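Local coordinates for protein AAA family ATPase (Sulfolobus acidocaldarius, PDB 2W2U) that belongs to the AAA ATPase family and acts in the archaeal cell division machinery, its N-terminal MIT domain binding an ESCRT-III peptide, at residues N41-I46 with R74-L79. Numbering follows the deposited sequence.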
loop_
_atom_site.group_PDB
_atom_site.type_symbol
_atom_site.label_atom_id
_atom_site.label_comp_id
_atom_site.label_asym_id
_atom_site.label_seq_id
_atom_site.Cartn_x
_atom_site.Cartn_y
_atom_site.Cartn_z
ATOM N N ASN A 41 1.359 -7.909 4.385
ATOM C CA ASN A 41 1.543 -7.300 3.080
ATOM C C ASN A 41 1.105 -5.826 3.004
ATOM O O ASN A 41 1.764 -5.021 2.350
ATOM C CB ASN A 41 0.885 -8.172 2.010
ATOM C CG ASN A 41 1.739 -9.380 1.650
ATOM O OD1 ASN A 41 2.779 -9.236 1.011
ATOM N ND2 ASN A 41 1.309 -10.574 2.070
ATOM N N TYR A 42 0.011 -5.485 3.690
ATOM C CA TYR A 42 -0.427 -4.089 3.831
ATOM C C TYR A 42 0.665 -3.254 4.517
ATOM O O TYR A 42 0.982 -2.144 4.069
ATOM C CB TYR A 42 -1.728 -3.990 4.646
ATOM C CG TYR A 42 -3.024 -4.311 3.913
ATOM C CD1 TYR A 42 -3.360 -3.675 2.709
ATOM C CD2 TYR A 42 -3.939 -5.213 4.456
ATOM C CE1 TYR A 42 -4.562 -3.966 2.051
ATOM C CE2 TYR A 42 -5.139 -5.513 3.810
ATOM C CZ TYR A 42 -5.443 -4.882 2.613
ATOM O OH TYR A 42 -6.623 -5.179 1.987
ATOM N N LYS A 43 1.238 -3.791 5.598
ATOM C CA LYS A 43 2.289 -3.092 6.346
ATOM C C LYS A 43 3.515 -2.846 5.474
ATOM O O LYS A 43 4.161 -1.803 5.579
ATOM C CB LYS A 43 2.706 -3.875 7.592
ATOM C CG LYS A 43 1.703 -3.869 8.725
ATOM C CD LYS A 43 2.341 -4.424 9.993
ATOM C CE LYS A 43 1.308 -4.708 11.067
ATOM N NZ LYS A 43 0.827 -3.491 11.752
ATOM N N LYS A 44 3.825 -3.825 4.624
ATOM C CA LYS A 44 4.980 -3.746 3.734
ATOM C C LYS A 44 4.746 -2.747 2.607
ATOM O O LYS A 44 5.678 -2.079 2.162
ATOM C CB LYS A 44 5.363 -5.131 3.195
ATOM C CG LYS A 44 6.060 -6.004 4.240
ATOM C CD LYS A 44 6.360 -7.403 3.715
ATOM C CE LYS A 44 6.988 -8.301 4.793
ATOM N NZ LYS A 44 8.285 -7.767 5.334
ATOM N N ALA A 45 3.499 -2.652 2.154
ATOM C CA ALA A 45 3.096 -1.620 1.200
ATOM C C ALA A 45 3.176 -0.229 1.842
ATOM O O ALA A 45 3.676 0.716 1.226
ATOM C CB ALA A 45 1.696 -1.898 0.677
ATOM N N ILE A 46 2.695 -0.122 3.082
ATOM C CA ILE A 46 2.754 1.132 3.852
ATOM C C ILE A 46 4.200 1.625 4.005
ATOM O O ILE A 46 4.498 2.790 3.735
ATOM C CB ILE A 46 2.064 1.006 5.240
ATOM C CG1 ILE A 46 0.544 0.950 5.076
ATOM C CG2 ILE A 46 2.447 2.190 6.157
ATOM C CD1 ILE A 46 -0.199 0.354 6.281
ATOM N N ARG A 74 -6.146 1.711 7.836
ATOM C CA ARG A 74 -7.516 1.487 8.298
ATOM C C ARG A 74 -7.974 0.045 8.095
ATOM O O ARG A 74 -8.715 -0.487 8.919
ATOM C CB ARG A 74 -8.489 2.452 7.620
ATOM C CG ARG A 74 -8.761 3.717 8.399
ATOM C CD ARG A 74 -9.628 4.655 7.573
ATOM N NE ARG A 74 -8.814 5.631 6.854
ATOM C CZ ARG A 74 -9.042 6.044 5.611
ATOM N NH1 ARG A 74 -10.055 5.558 4.908
ATOM N NH2 ARG A 74 -8.236 6.939 5.065
ATOM N N ARG A 75 -7.540 -0.585 7.005
ATOM C CA ARG A 75 -7.843 -2.001 6.792
ATOM C C ARG A 75 -7.106 -2.914 7.786
ATOM O O ARG A 75 -7.667 -3.917 8.247
ATOM C CB ARG A 75 -7.598 -2.431 5.341
ATOM C CG ARG A 75 -8.130 -3.833 5.009
ATOM C CD ARG A 75 -9.661 -3.938 5.152
ATOM N NE ARG A 75 -10.112 -5.306 4.902
ATOM C CZ ARG A 75 -11.358 -5.751 5.051
ATOM N NH1 ARG A 75 -12.336 -4.944 5.454
ATOM N NH2 ARG A 75 -11.624 -7.021 4.798
ATOM N N ILE A 76 -5.862 -2.554 8.113
ATOM C CA ILE A 76 -5.097 -3.231 9.171
ATOM C C ILE A 76 -5.866 -3.233 10.488
ATOM O O ILE A 76 -5.974 -4.270 11.143
ATOM C CB ILE A 76 -3.727 -2.555 9.443
ATOM C CG1 ILE A 76 -2.834 -2.539 8.189
ATOM C CG2 ILE A 76 -3.025 -3.210 10.644
ATOM C CD1 ILE A 76 -2.022 -3.756 7.971
ATOM N N GLU A 77 -6.382 -2.067 10.873
ATOM C CA GLU A 77 -7.075 -1.905 12.149
ATOM C C GLU A 77 -8.363 -2.721 12.228
ATOM O O GLU A 77 -8.707 -3.224 13.295
ATOM C CB GLU A 77 -7.323 -0.420 12.471
ATOM C CG GLU A 77 -6.037 0.370 12.805
ATOM C CD GLU A 77 -5.097 -0.377 13.772
ATOM O OE1 GLU A 77 -5.458 -0.528 14.966
ATOM O OE2 GLU A 77 -3.999 -0.813 13.336
ATOM N N VAL A 78 -9.051 -2.868 11.098
ATOM C CA VAL A 78 -10.198 -3.774 11.006
ATOM C C VAL A 78 -9.760 -5.245 11.160
ATOM O O VAL A 78 -10.258 -5.954 12.040
ATOM C CB VAL A 78 -11.000 -3.570 9.694
ATOM C CG1 VAL A 78 -12.180 -4.536 9.622
ATOM C CG2 VAL A 78 -11.494 -2.118 9.574
ATOM N N LEU A 79 -8.815 -5.682 10.326
ATOM C CA LEU A 79 -8.392 -7.099 10.286
ATOM C C LEU A 79 -7.732 -7.589 11.581
ATOM O O LEU A 79 -7.852 -8.756 11.944
ATOM C CB LEU A 79 -7.482 -7.366 9.082
ATOM C CG LEU A 79 -8.079 -7.200 7.679
ATOM C CD1 LEU A 79 -6.979 -7.250 6.621
ATOM C CD2 LEU A 79 -9.145 -8.248 7.401
#
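Tyr-42 and Ile-76 carry this contact between the second and third helices of the MIT domain, a three-helix bundle. The axes of segments 41-46 and 74-79, on helices 35-55 and 62-81, run nearly antiparallel, at 157° and 10.3 Å at closest approach. Tyr-42 can be followed from its root to its hydroxyl. Its CB is the atom that meets Ile-76, with CD1 of that residue 3.3 Å away, shorter than a usual carbon-carbon contact. Its CG stands anti to the carbonyl carbon (chi1 -79°), and the ring reaches on toward helix 62-81. Arg-75 CB lies over one ring face, offset toward the rim. Farther out, ring atom CE2 lies 3.6 Å from Arg-75 CG. Leu-79 CD1 approaches the same CE2 at the ring edge, close to the ring plane, at 3.8 Å. At the tip, OH also touches Arg-75 CG, but its polar partner is Asp-30 of helix 11-31. OD2 of Asp-30 is hydrogen-bonded to this hydroxyl and also forms a salt bridge with Arg-75 NE, so one carboxylate oxygen ties all three helices together, its negative charge probably offset in part by the guanidinium. Apolar side chains of the bound peptide pack on Tyr-42 and on Arg-75, so the contact also forms part of the peptide-binding surface. On the other flank, Lys-43 crosses Ile-76 at about a right angle. Its CG rests 3.8 Å from Ile-76 CD1, and its NZ ends 4.0 Å from Ile-76 CG2.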